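Local coordinates for cell wall surface anchor family protein (Streptococcus agalactiae serogroup V, PDB 3PF2) that probably builds the shaft of the group B streptococcal type 1 pilus as its major subunit, here a C-terminal fragment of Ig-like domains that binds calcium, at residues 45-50 and 154-159; 184-189 and 246-251; 22-27 and 252-257; 29-34 and 175-180. All coordinates share one frame; numbering follows the deposited sequence. Where two conformers were deposited one is given.

Contact 1: 45-50 and 154-159. With CA (calcium ion), chain C.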
# COMPACT_ATOMS: atom_id res chain seq x y z
N GLU A 45 26.63 -19.14 4.18
CA GLU A 45 27.23 -18.41 5.29
C GLU A 45 26.56 -17.06 5.57
O GLU A 45 26.89 -16.40 6.57
CB GLU A 45 28.74 -18.23 5.04
CG GLU A 45 29.46 -19.54 4.70
CD GLU A 45 30.96 -19.37 4.51
OE1 GLU A 45 31.38 -18.29 4.03
OE2 GLU A 45 31.73 -20.31 4.83
N LYS A 46 25.63 -16.66 4.69
CA LYS A 46 24.85 -15.44 4.86
C LYS A 46 23.57 -15.55 4.04
O LYS A 46 23.58 -16.10 2.93
CB LYS A 46 25.64 -14.21 4.40
CG LYS A 46 25.03 -12.88 4.84
CD LYS A 46 25.64 -11.68 4.14
CE LYS A 46 27.10 -11.47 4.51
NZ LYS A 46 27.34 -11.37 5.99
N PHE A 47 22.48 -15.05 4.59
CA PHE A 47 21.23 -14.96 3.84
C PHE A 47 20.45 -13.85 4.52
O PHE A 47 19.70 -14.08 5.47
CB PHE A 47 20.48 -16.30 3.88
CG PHE A 47 19.41 -16.44 2.83
CD1 PHE A 47 19.65 -17.18 1.67
CD2 PHE A 47 18.16 -15.86 3.01
CE1 PHE A 47 18.67 -17.33 0.70
CE2 PHE A 47 17.17 -16.00 2.04
CZ PHE A 47 17.43 -16.73 0.89
N GLU A 48 20.66 -12.63 4.04
CA GLU A 48 20.15 -11.43 4.69
C GLU A 48 19.35 -10.61 3.69
O GLU A 48 19.83 -10.30 2.60
CB GLU A 48 21.30 -10.58 5.23
CG GLU A 48 22.05 -11.18 6.40
CD GLU A 48 23.24 -10.33 6.83
OE1 GLU A 48 23.45 -9.25 6.25
OE2 GLU A 48 23.97 -10.76 7.76
N ILE A 49 18.13 -10.26 4.09
CA ILE A 49 17.24 -9.48 3.24
C ILE A 49 17.10 -8.07 3.79
O ILE A 49 16.87 -7.89 4.98
CB ILE A 49 15.88 -10.19 3.08
CG1 ILE A 49 16.05 -11.37 2.10
CG2 ILE A 49 14.78 -9.21 2.60
CD1 ILE A 49 14.88 -12.30 1.99
N THR A 50 17.26 -7.07 2.93
CA THR A 50 17.10 -5.67 3.32
C THR A 50 16.06 -4.99 2.41
O THR A 50 16.17 -5.05 1.19
CB THR A 50 18.43 -4.90 3.22
OG1 THR A 50 19.40 -5.52 4.08
CG2 THR A 50 18.24 -3.45 3.62
N PHE A 154 13.42 -5.28 -2.58
CA PHE A 154 14.35 -5.59 -1.51
C PHE A 154 15.60 -6.16 -2.13
O PHE A 154 15.61 -6.48 -3.32
CB PHE A 154 13.73 -6.60 -0.53
CG PHE A 154 13.47 -7.95 -1.13
CD1 PHE A 154 14.39 -9.00 -0.97
CD2 PHE A 154 12.30 -8.20 -1.84
CE1 PHE A 154 14.14 -10.27 -1.51
CE2 PHE A 154 12.04 -9.45 -2.38
CZ PHE A 154 12.97 -10.50 -2.22
N GLU A 155 16.64 -6.32 -1.32
CA GLU A 155 17.86 -6.96 -1.80
C GLU A 155 18.20 -8.11 -0.88
O GLU A 155 18.15 -7.96 0.33
CB GLU A 155 19.02 -5.99 -1.84
CG GLU A 155 20.30 -6.67 -2.32
CD GLU A 155 21.39 -5.69 -2.64
OE1 GLU A 155 21.39 -5.20 -3.79
OE2 GLU A 155 22.24 -5.43 -1.76
N LEU A 156 18.54 -9.24 -1.47
CA LEU A 156 19.09 -10.37 -0.73
C LEU A 156 20.60 -10.35 -0.90
O LEU A 156 21.09 -10.22 -2.01
CB LEU A 156 18.51 -11.69 -1.25
CG LEU A 156 19.19 -12.98 -0.81
CD1 LEU A 156 19.04 -13.19 0.71
CD2 LEU A 156 18.64 -14.18 -1.56
N GLN A 157 21.33 -10.44 0.21
CA GLN A 157 22.78 -10.67 0.17
C GLN A 157 22.95 -12.10 0.64
O GLN A 157 22.59 -12.43 1.77
CB GLN A 157 23.52 -9.70 1.10
CG GLN A 157 23.67 -8.27 0.57
CD GLN A 157 24.71 -8.14 -0.56
OE1 GLN A 157 25.73 -8.84 -0.56
NE2 GLN A 157 24.44 -7.26 -1.51
N TYR A 158 23.46 -12.95 -0.24
CA TYR A 158 23.63 -14.36 0.11
C TYR A 158 25.08 -14.79 -0.08
O TYR A 158 25.77 -14.29 -0.99
CB TYR A 158 22.70 -15.23 -0.74
CG TYR A 158 23.04 -15.25 -2.21
CD1 TYR A 158 23.94 -16.20 -2.74
CD2 TYR A 158 22.47 -14.32 -3.10
CE1 TYR A 158 24.26 -16.22 -4.09
CE2 TYR A 158 22.78 -14.35 -4.46
CZ TYR A 158 23.67 -15.30 -4.94
OH TYR A 158 23.98 -15.33 -6.26
N ASP A 159 25.55 -15.68 0.78
CA ASP A 159 26.89 -16.25 0.66
C ASP A 159 26.72 -17.75 0.52
O ASP A 159 26.45 -18.46 1.51
CB ASP A 159 27.76 -15.87 1.88
CG ASP A 159 29.21 -16.35 1.75
OD1 ASP A 159 29.46 -17.31 1.02
OD2 ASP A 159 30.09 -15.75 2.41
CA CA C . 31.68 -17.65 1.72
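From Lys46 to Thr50 the chain runs antiparallel to Glu155-Asp159, the two strand axes 4.4 Å apart and 176° between their directions. Glu48 is bonded both ways to Gln157, with Gln157 N to Glu48 O at 2.8 Å, and Thr50 pairs likewise with Glu155. Phe47 opposite Tyr158 and Ile49 opposite Leu156 are the non-hydrogen-bonded pairs between them, and their side chains share one face. There Leu156 does most of the work: its CG lies anti to the backbone N (chi1 167°), and CD1 sits over the centre of the Phe47 ring, 3.6 Å from the centroid, in a CH-pi contact. The same methyl touches Ile49 CG1. Farther along, Ile49 CG2 meets Phe154 CD1 at 3.6 Å. In this Ig-like fold that greasy face looks into the core, where Phe47 and Leu156 reach Ser35 and Ile49 and Phe154 reach Leu33, all on strand 29-35. The other face carries polar groups; Gln157 NE2 gives a 2.9 Å bond to Glu155 OE2, approaching from above the carboxylate plane. At the far end Glu45 and Asp159 share a calcium ion. Glu45 OE1 binds it singly at 2.4 Å, whereas Asp159 grips it with both oxygens, OD1 at 2.4 Å and OD2 at 2.6 Å. The two carboxylates, their planes 63° apart, come close together, and the shared metal probably offsets their repulsion. Thr161, Asp163, Ala165 and Asn167 complete the site, and the second oxygen of Glu45, OE2, takes a hydrogen bond from Lys164 N.

Contact 2: 184-189 and 246-251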
# COMPACT_ATOMS: atom_id res chain seq x y z
N LYS A 184 -9.82 13.45 -4.12
CA LYS A 184 -10.74 14.23 -4.93
C LYS A 184 -10.89 15.63 -4.36
O LYS A 184 -10.81 15.82 -3.15
CB LYS A 184 -12.12 13.55 -5.00
CG LYS A 184 -13.09 14.24 -5.96
CD LYS A 184 -12.73 14.02 -7.46
CE LYS A 184 -13.72 14.82 -8.33
NZ LYS A 184 -13.29 14.86 -9.75
N ARG A 185 -11.10 16.60 -5.24
CA ARG A 185 -11.31 18.00 -4.86
C ARG A 185 -12.74 18.39 -5.24
O ARG A 185 -13.27 17.91 -6.22
CB ARG A 185 -10.32 18.90 -5.60
CG ARG A 185 -8.85 18.56 -5.26
CD ARG A 185 -7.85 19.48 -5.95
NE ARG A 185 -7.85 20.81 -5.35
CZ ARG A 185 -7.94 21.95 -6.03
NH1 ARG A 185 -8.01 21.96 -7.36
NH2 ARG A 185 -7.95 23.11 -5.38
N PHE A 186 -13.33 19.27 -4.44
CA PHE A 186 -14.70 19.72 -4.64
C PHE A 186 -14.81 21.22 -4.43
O PHE A 186 -14.04 21.82 -3.69
CB PHE A 186 -15.61 19.07 -3.59
CG PHE A 186 -15.59 17.58 -3.61
CD1 PHE A 186 -16.38 16.89 -4.51
CD2 PHE A 186 -14.79 16.87 -2.72
CE1 PHE A 186 -16.39 15.48 -4.54
CE2 PHE A 186 -14.77 15.46 -2.73
CZ PHE A 186 -15.58 14.77 -3.65
N VAL A 187 -15.83 21.80 -5.04
CA VAL A 187 -16.22 23.18 -4.73
C VAL A 187 -17.75 23.28 -4.68
O VAL A 187 -18.45 22.78 -5.58
CB VAL A 187 -15.57 24.21 -5.71
CG1 VAL A 187 -15.97 23.94 -7.16
CG2 VAL A 187 -15.91 25.63 -5.26
N LYS A 188 -18.25 23.88 -3.60
CA LYS A 188 -19.69 24.00 -3.37
C LYS A 188 -20.15 25.37 -3.86
O LYS A 188 -19.58 26.38 -3.48
CB LYS A 188 -20.02 23.84 -1.89
CG LYS A 188 -21.53 23.83 -1.56
CD LYS A 188 -22.21 22.56 -2.07
CE LYS A 188 -23.69 22.50 -1.69
NZ LYS A 188 -24.51 23.55 -2.37
N LYS A 189 -21.17 25.38 -4.71
CA LYS A 189 -21.66 26.62 -5.31
C LYS A 189 -23.19 26.66 -5.29
O LYS A 189 -23.85 25.68 -4.94
CB LYS A 189 -21.15 26.76 -6.75
CG LYS A 189 -19.62 26.88 -6.88
CD LYS A 189 -19.22 27.16 -8.33
CE LYS A 189 -17.72 27.18 -8.50
NZ LYS A 189 -17.37 27.66 -9.88
N GLY A 246 -15.85 27.75 -0.47
CA GLY A 246 -16.59 26.69 -1.16
C GLY A 246 -15.83 25.38 -1.27
O GLY A 246 -16.43 24.35 -1.57
N THR A 247 -14.53 25.39 -1.00
CA THR A 247 -13.71 24.20 -1.30
C THR A 247 -13.69 23.16 -0.19
O THR A 247 -13.91 23.48 0.99
CB THR A 247 -12.24 24.54 -1.65
OG1 THR A 247 -11.56 24.94 -0.46
CG2 THR A 247 -12.16 25.60 -2.73
N PHE A 248 -13.45 21.92 -0.59
CA PHE A 248 -13.07 20.86 0.33
C PHE A 248 -12.48 19.71 -0.46
O PHE A 248 -12.55 19.70 -1.70
CB PHE A 248 -14.22 20.42 1.25
CG PHE A 248 -15.42 19.82 0.54
CD1 PHE A 248 -15.61 18.44 0.56
CD2 PHE A 248 -16.38 20.63 -0.07
CE1 PHE A 248 -16.73 17.87 -0.04
CE2 PHE A 248 -17.50 20.07 -0.68
CZ PHE A 248 -17.68 18.67 -0.66
N GLU A 249 -11.88 18.76 0.25
CA GLU A 249 -11.14 17.66 -0.38
C GLU A 249 -11.21 16.41 0.47
O GLU A 249 -11.50 16.47 1.66
CB GLU A 249 -9.66 18.04 -0.55
CG GLU A 249 -9.40 19.28 -1.42
CD GLU A 249 -7.93 19.60 -1.55
OE1 GLU A 249 -7.11 18.97 -0.83
OE2 GLU A 249 -7.61 20.47 -2.38
N ILE A 250 -10.96 15.25 -0.16
CA ILE A 250 -10.69 14.03 0.59
C ILE A 250 -9.42 13.42 0.01
O ILE A 250 -9.28 13.33 -1.22
CB ILE A 250 -11.90 13.04 0.56
CG1 ILE A 250 -11.62 11.79 1.40
CG2 ILE A 250 -12.27 12.66 -0.87
CD1 ILE A 250 -11.53 12.04 2.91
N LYS A 251 -8.50 13.03 0.88
CA LYS A 251 -7.22 12.47 0.45
C LYS A 251 -7.04 11.05 0.96
O LYS A 251 -7.26 10.77 2.14
CB LYS A 251 -6.05 13.35 0.93
CG LYS A 251 -6.14 14.81 0.49
CD LYS A 251 -4.90 15.61 0.87
CE LYS A 251 -3.75 15.30 -0.08
NZ LYS A 251 -2.64 16.31 -0.00
O HOH W 1 -9.21 22.71 -2.74
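Arg185 and Glu249 run alongside each other in the same direction and form a salt bridge in which Arg185 NE meets Glu249 OE2 at 3.0 Å. The acceptor sits in the guanidinium plane, while the donor comes to the carboxylate from above its plane, the two flat groups being 84° apart. A water bridges the same pair, accepting from Arg185 NH2 at 3.0 Å and donating to Glu249 OE2 at 2.8 Å, which gives that oxygen two donors. On the opposite face of the ribbon Phe186 meets Phe248. The rings are nearly parallel, 19° apart, but displaced with little overlap; instead Phe186 CB lies over the Phe248 face, 3.7 Å from the centroid and off toward the rim. Phe248 CG stands between its backbone N and carbonyl carbon (chi1 63°), and Phe186 CD2 approaches Phe248 CE1 to 3.5 Å. Ile250 CG2 sits at the edge of the Phe186 ring.

Behind these pairs lies an antiparallel ladder: Lys184 bonds both ways with Ile250, and Phe186 with Phe248. At the end of the ladder Lys188 N reaches Gly246 O at 2.8 Å. Lys188 itself turns its side chain into the core, where NZ is covalently joined to Asn316 CG, an isopeptide bond characteristic of Gram-positive pilins. Outward from the ribbon, Tyr295 takes up Glu249 OE1 and Ala309 O takes up Arg185 NH1. Strand 312-316 flanks 184-189 on its other edge, while Leu270 of strand 266-274 and Phe288 of strand 286-290 pack against the Phe186 side.

Contact 3: 22-27 and 252-257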
# COMPACT_ATOMS: atom_id res chain seq x y z
N GLY A 22 -4.55 -1.13 -5.32
CA GLY A 22 -4.96 0.19 -4.83
C GLY A 22 -5.58 0.09 -3.45
O GLY A 22 -6.37 -0.84 -3.16
N TYR A 23 -5.23 1.05 -2.59
CA TYR A 23 -5.67 1.02 -1.18
C TYR A 23 -6.01 2.39 -0.67
O TYR A 23 -5.50 3.40 -1.14
CB TYR A 23 -4.58 0.44 -0.27
CG TYR A 23 -4.33 -1.02 -0.47
CD1 TYR A 23 -5.21 -1.97 0.02
CD2 TYR A 23 -3.19 -1.46 -1.17
CE1 TYR A 23 -4.99 -3.33 -0.16
CE2 TYR A 23 -2.96 -2.81 -1.35
CZ TYR A 23 -3.86 -3.74 -0.86
OH TYR A 23 -3.63 -5.09 -1.04
N THR A 24 -6.88 2.41 0.33
CA THR A 24 -7.14 3.60 1.12
C THR A 24 -6.02 3.75 2.14
O THR A 24 -5.52 2.75 2.67
CB THR A 24 -8.51 3.47 1.79
OG1 THR A 24 -9.52 3.53 0.78
CG2 THR A 24 -8.78 4.57 2.83
N ILE A 25 -5.60 4.99 2.37
CA ILE A 25 -4.54 5.29 3.35
C ILE A 25 -4.91 4.68 4.70
O ILE A 25 -6.05 4.81 5.16
CB ILE A 25 -4.30 6.81 3.46
CG1 ILE A 25 -3.48 7.29 2.25
CG2 ILE A 25 -3.60 7.15 4.81
CD1 ILE A 25 -3.18 8.82 2.22
N GLY A 26 -3.97 3.99 5.33
CA GLY A 26 -4.24 3.36 6.62
C GLY A 26 -4.74 1.92 6.58
O GLY A 26 -4.74 1.23 7.61
N GLU A 27 -5.16 1.47 5.41
CA GLU A 27 -5.68 0.12 5.22
C GLU A 27 -4.50 -0.85 5.14
O GLU A 27 -3.67 -0.72 4.24
CB GLU A 27 -6.51 0.09 3.93
CG GLU A 27 -7.15 -1.21 3.50
CD GLU A 27 -8.18 -1.00 2.38
OE1 GLU A 27 -7.94 -0.28 1.35
OE2 GLU A 27 -9.28 -1.57 2.52
N GLY A 252 -6.67 10.16 0.05
CA GLY A 252 -6.28 8.82 0.45
C GLY A 252 -7.33 7.74 0.33
O GLY A 252 -7.39 6.83 1.15
N LEU A 253 -8.18 7.83 -0.69
CA LEU A 253 -9.11 6.75 -0.98
C LEU A 253 -8.63 5.82 -2.09
O LEU A 253 -8.06 6.27 -3.09
CB LEU A 253 -10.49 7.30 -1.38
CG LEU A 253 -11.15 8.23 -0.36
CD1 LEU A 253 -12.40 8.82 -1.02
CD2 LEU A 253 -11.48 7.52 0.96
N ALA A 254 -8.91 4.53 -1.93
CA ALA A 254 -8.52 3.53 -2.93
C ALA A 254 -9.11 3.81 -4.30
O ALA A 254 -10.25 4.26 -4.41
CB ALA A 254 -8.95 2.13 -2.47
N TYR A 255 -8.35 3.54 -5.35
CA TYR A 255 -8.89 3.44 -6.70
C TYR A 255 -8.02 2.39 -7.38
O TYR A 255 -6.97 2.01 -6.83
CB TYR A 255 -8.84 4.80 -7.44
CG TYR A 255 -7.44 5.15 -7.90
CD1 TYR A 255 -7.06 4.96 -9.23
CD2 TYR A 255 -6.49 5.59 -6.99
CE1 TYR A 255 -5.75 5.22 -9.65
CE2 TYR A 255 -5.18 5.87 -7.39
CZ TYR A 255 -4.82 5.67 -8.72
OH TYR A 255 -3.53 5.94 -9.10
N ALA A 256 -8.42 1.91 -8.55
CA ALA A 256 -7.65 0.88 -9.26
C ALA A 256 -7.23 -0.25 -8.31
O ALA A 256 -6.05 -0.62 -8.21
CB ALA A 256 -6.43 1.52 -9.97
N VAL A 257 -8.22 -0.79 -7.61
CA VAL A 257 -8.03 -1.75 -6.53
C VAL A 257 -7.18 -2.96 -6.96
O VAL A 257 -6.26 -3.38 -6.23
CB VAL A 257 -9.41 -2.20 -5.97
CG1 VAL A 257 -9.29 -3.37 -5.00
CG2 VAL A 257 -10.10 -0.99 -5.29
O HOH W 2 -6.29 -3.63 -3.08
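Thr24 has OG1 anti to its carbonyl carbon (chi1 -68°), where it accepts the N-H of Ala254 at 3.0 Å; the same torsion leaves CG2 close to Gly252 O. Ile25 has CG1 set likewise (chi1 -77°), and an extended chi2 (179°) carries CD1 on to 3.6 Å from Gly252 CA. Two motifs meet here: a type II beta turn from Thr24 to Glu27, and a G1 beta bulge in which Gly252 and Leu253 both face Gly182. Together they join the connection that runs from strand 20-22 into strand 29-35 of the first Ig-like domain to the prealbumin-like second one, near the middle of the molecule. Gly252 has no side chain, so Ile25 can lie directly on its backbone, and Ile25 N donates to Gly252 O at 2.8 Å. The turn is also held by Glu27, whose extended side chain takes Thr24 N on OE1 at 3.1 Å. Just before the turn, the Ala254 methyl presses onto the Tyr23-Thr24 peptide, with CB 3.5 Å from Tyr23 C. Helix 216-221 packs on Ile25, and strand 178-190 pairs with both sides, His180 bonding to Tyr23 and Ala256. At the other end Gly22 N bonds to Val257 O at 3.0 Å, and one water donates to both carbonyls, Gly22 O at 2.8 Å and, more loosely, Val257 O.

Contact 4: 29-34 and 175-180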
# COMPACT_ATOMS: atom_id res chain seq x y z
N PHE A 29 -2.22 -4.06 4.40
CA PHE A 29 -2.12 -5.10 3.37
C PHE A 29 -0.73 -5.73 3.47
O PHE A 29 0.13 -5.24 4.20
CB PHE A 29 -2.32 -4.50 1.96
CG PHE A 29 -1.29 -3.47 1.61
CD1 PHE A 29 -0.09 -3.85 1.01
CD2 PHE A 29 -1.50 -2.14 1.93
CE1 PHE A 29 0.89 -2.88 0.73
CE2 PHE A 29 -0.54 -1.17 1.63
CZ PHE A 29 0.65 -1.55 1.02
N LYS A 30 -0.51 -6.80 2.72
CA LYS A 30 0.77 -7.49 2.74
C LYS A 30 1.57 -7.30 1.46
O LYS A 30 1.02 -7.43 0.37
CB LYS A 30 0.57 -8.97 2.96
CG LYS A 30 -0.08 -9.29 4.31
CD LYS A 30 -0.15 -10.77 4.54
CE LYS A 30 -0.63 -11.07 5.95
NZ LYS A 30 -2.10 -10.88 6.09
N TRP A 31 2.86 -7.01 1.61
CA TRP A 31 3.83 -7.24 0.54
C TRP A 31 4.33 -8.67 0.73
O TRP A 31 4.26 -9.21 1.84
CB TRP A 31 5.01 -6.29 0.66
CG TRP A 31 4.70 -4.83 0.58
CD1 TRP A 31 4.56 -3.97 1.63
CD2 TRP A 31 4.54 -4.04 -0.61
NE1 TRP A 31 4.30 -2.70 1.17
CE2 TRP A 31 4.29 -2.71 -0.20
CE3 TRP A 31 4.59 -4.33 -2.00
CZ2 TRP A 31 4.08 -1.67 -1.11
CZ3 TRP A 31 4.37 -3.28 -2.91
CH2 TRP A 31 4.13 -1.96 -2.45
N PHE A 32 4.82 -9.29 -0.34
CA PHE A 32 5.41 -10.64 -0.23
C PHE A 32 6.83 -10.63 -0.78
O PHE A 32 7.01 -10.42 -1.98
CB PHE A 32 4.56 -11.68 -0.96
CG PHE A 32 3.19 -11.84 -0.37
CD1 PHE A 32 2.92 -12.84 0.55
CD2 PHE A 32 2.18 -10.94 -0.71
CE1 PHE A 32 1.63 -12.96 1.12
CE2 PHE A 32 0.90 -11.04 -0.14
CZ PHE A 32 0.62 -12.06 0.77
N LEU A 33 7.82 -10.81 0.09
CA LEU A 33 9.21 -10.91 -0.34
C LEU A 33 9.46 -12.37 -0.66
O LEU A 33 9.20 -13.25 0.17
CB LEU A 33 10.16 -10.45 0.77
CG LEU A 33 10.34 -8.96 1.13
CD1 LEU A 33 9.12 -8.09 0.90
CD2 LEU A 33 10.96 -8.74 2.52
N LYS A 34 9.96 -12.65 -1.85
CA LYS A 34 10.01 -14.01 -2.34
C LYS A 34 11.41 -14.35 -2.80
O LYS A 34 12.02 -13.56 -3.49
CB LYS A 34 9.05 -14.21 -3.52
CG LYS A 34 7.60 -13.80 -3.22
CD LYS A 34 6.88 -13.34 -4.51
CE LYS A 34 6.70 -14.48 -5.54
NZ LYS A 34 6.02 -14.01 -6.79
N ARG A 175 11.56 -6.92 -11.47
CA ARG A 175 10.36 -6.07 -11.64
C ARG A 175 9.76 -5.84 -10.27
O ARG A 175 9.70 -6.78 -9.46
CB ARG A 175 9.35 -6.75 -12.56
CG ARG A 175 9.84 -6.88 -14.02
CD ARG A 175 9.14 -8.02 -14.75
NE ARG A 175 9.66 -9.34 -14.39
CZ ARG A 175 10.75 -9.90 -14.92
NH1 ARG A 175 11.45 -9.27 -15.86
NH2 ARG A 175 11.14 -11.11 -14.51
N LYS A 176 9.34 -4.59 -10.04
CA LYS A 176 8.86 -4.11 -8.73
C LYS A 176 7.33 -4.04 -8.71
O LYS A 176 6.71 -3.53 -9.66
CB LYS A 176 9.40 -2.71 -8.42
CG LYS A 176 10.94 -2.60 -8.37
CD LYS A 176 11.33 -1.22 -7.81
CE LYS A 176 12.83 -0.93 -7.99
NZ LYS A 176 13.21 0.31 -7.22
N PRO A 177 6.70 -4.56 -7.64
CA PRO A 177 5.26 -4.31 -7.45
C PRO A 177 5.01 -2.90 -6.94
O PRO A 177 5.94 -2.22 -6.50
CB PRO A 177 4.86 -5.35 -6.39
CG PRO A 177 6.13 -5.53 -5.56
CD PRO A 177 7.28 -5.38 -6.56
N GLU A 178 3.75 -2.43 -6.99
CA GLU A 178 3.43 -1.08 -6.53
C GLU A 178 2.02 -0.98 -5.99
O GLU A 178 1.14 -1.78 -6.36
CB GLU A 178 3.61 -0.03 -7.65
CG GLU A 178 2.72 -0.24 -8.89
CD GLU A 178 1.28 0.26 -8.73
OE1 GLU A 178 1.05 1.25 -7.99
OE2 GLU A 178 0.36 -0.32 -9.36
N VAL A 179 1.82 -0.01 -5.11
CA VAL A 179 0.48 0.35 -4.65
C VAL A 179 0.19 1.82 -4.89
O VAL A 179 1.10 2.64 -5.11
CB VAL A 179 0.26 0.01 -3.15
CG1 VAL A 179 0.36 -1.49 -2.92
CG2 VAL A 179 1.27 0.79 -2.25
N HIS A 180 -1.08 2.18 -4.81
CA HIS A 180 -1.45 3.57 -5.05
C HIS A 180 -2.72 3.89 -4.30
O HIS A 180 -3.52 2.99 -4.02
CB HIS A 180 -1.68 3.80 -6.55
CG HIS A 180 -2.36 2.65 -7.21
ND1 HIS A 180 -1.66 1.62 -7.81
CD2 HIS A 180 -3.67 2.32 -7.30
CE1 HIS A 180 -2.51 0.72 -8.27
NE2 HIS A 180 -3.74 1.11 -7.95
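Trp31 presents the rim of its indole to Pro177, whose CG lies at the ring edge, near the plane, 3.9 Å from CZ3; Glu178 N is at the same edge. One face of that indole takes Phe29 CE1, 3.4 Å above the plane and offset toward the rim, while Trp31 CE2 lies in the plane of the phenyl ring at its edge. Val179 reaches tip to tip toward both rings: its CG1 is 3.8 Å from Trp31 CH2 and 3.9 Å from Phe29 CE1, and CG2 approaches Trp31 CZ2. With CG1 anti to the carbonyl carbon (chi1 -64°), the valine can touch the two aromatics at once.

No hydrogen bond crosses here; the backbones run roughly antiparallel, their axes 10.1 Å apart, and the gap is filled by side chains. On the 175-180 side, His180 ND1 bonds in its ring plane to the syn lone pair of Glu178 OE1 at 2.7 Å.

Lys11 makes a cation-pi contact with Trp31; it also binds the first calcium, together with Asp19, which lies beside Pro177. Strand 29-35 runs between strands 9-13 and 132-140, and Val13, Leu57 and Ile140 pack on Val179, closing the core of this Ig-like domain.

Contacts 2, 3 and 4 are buried; contact 1 is partly so, with a polar face and a calcium site near one end of the molecule, and contact 2 carries a salt bridge on one face. Contacts 1 and 2 are antiparallel strand pairs with ladders of backbone bonds, in different domains, 47 Å apart between centres. Contacts 3 and 4 lie near the middle and work differently: one through a turn, a bulge and hydrogen bonds of the backbone and one threonine hydroxyl, the other by apolar side chains. Strand 178-190 serves contacts 2 and 4, strand 247-253 contacts 2 and 3. Phe154 of contact 1 packs on Leu33 of contact 4, while His180 connects contact 4 to contact 3.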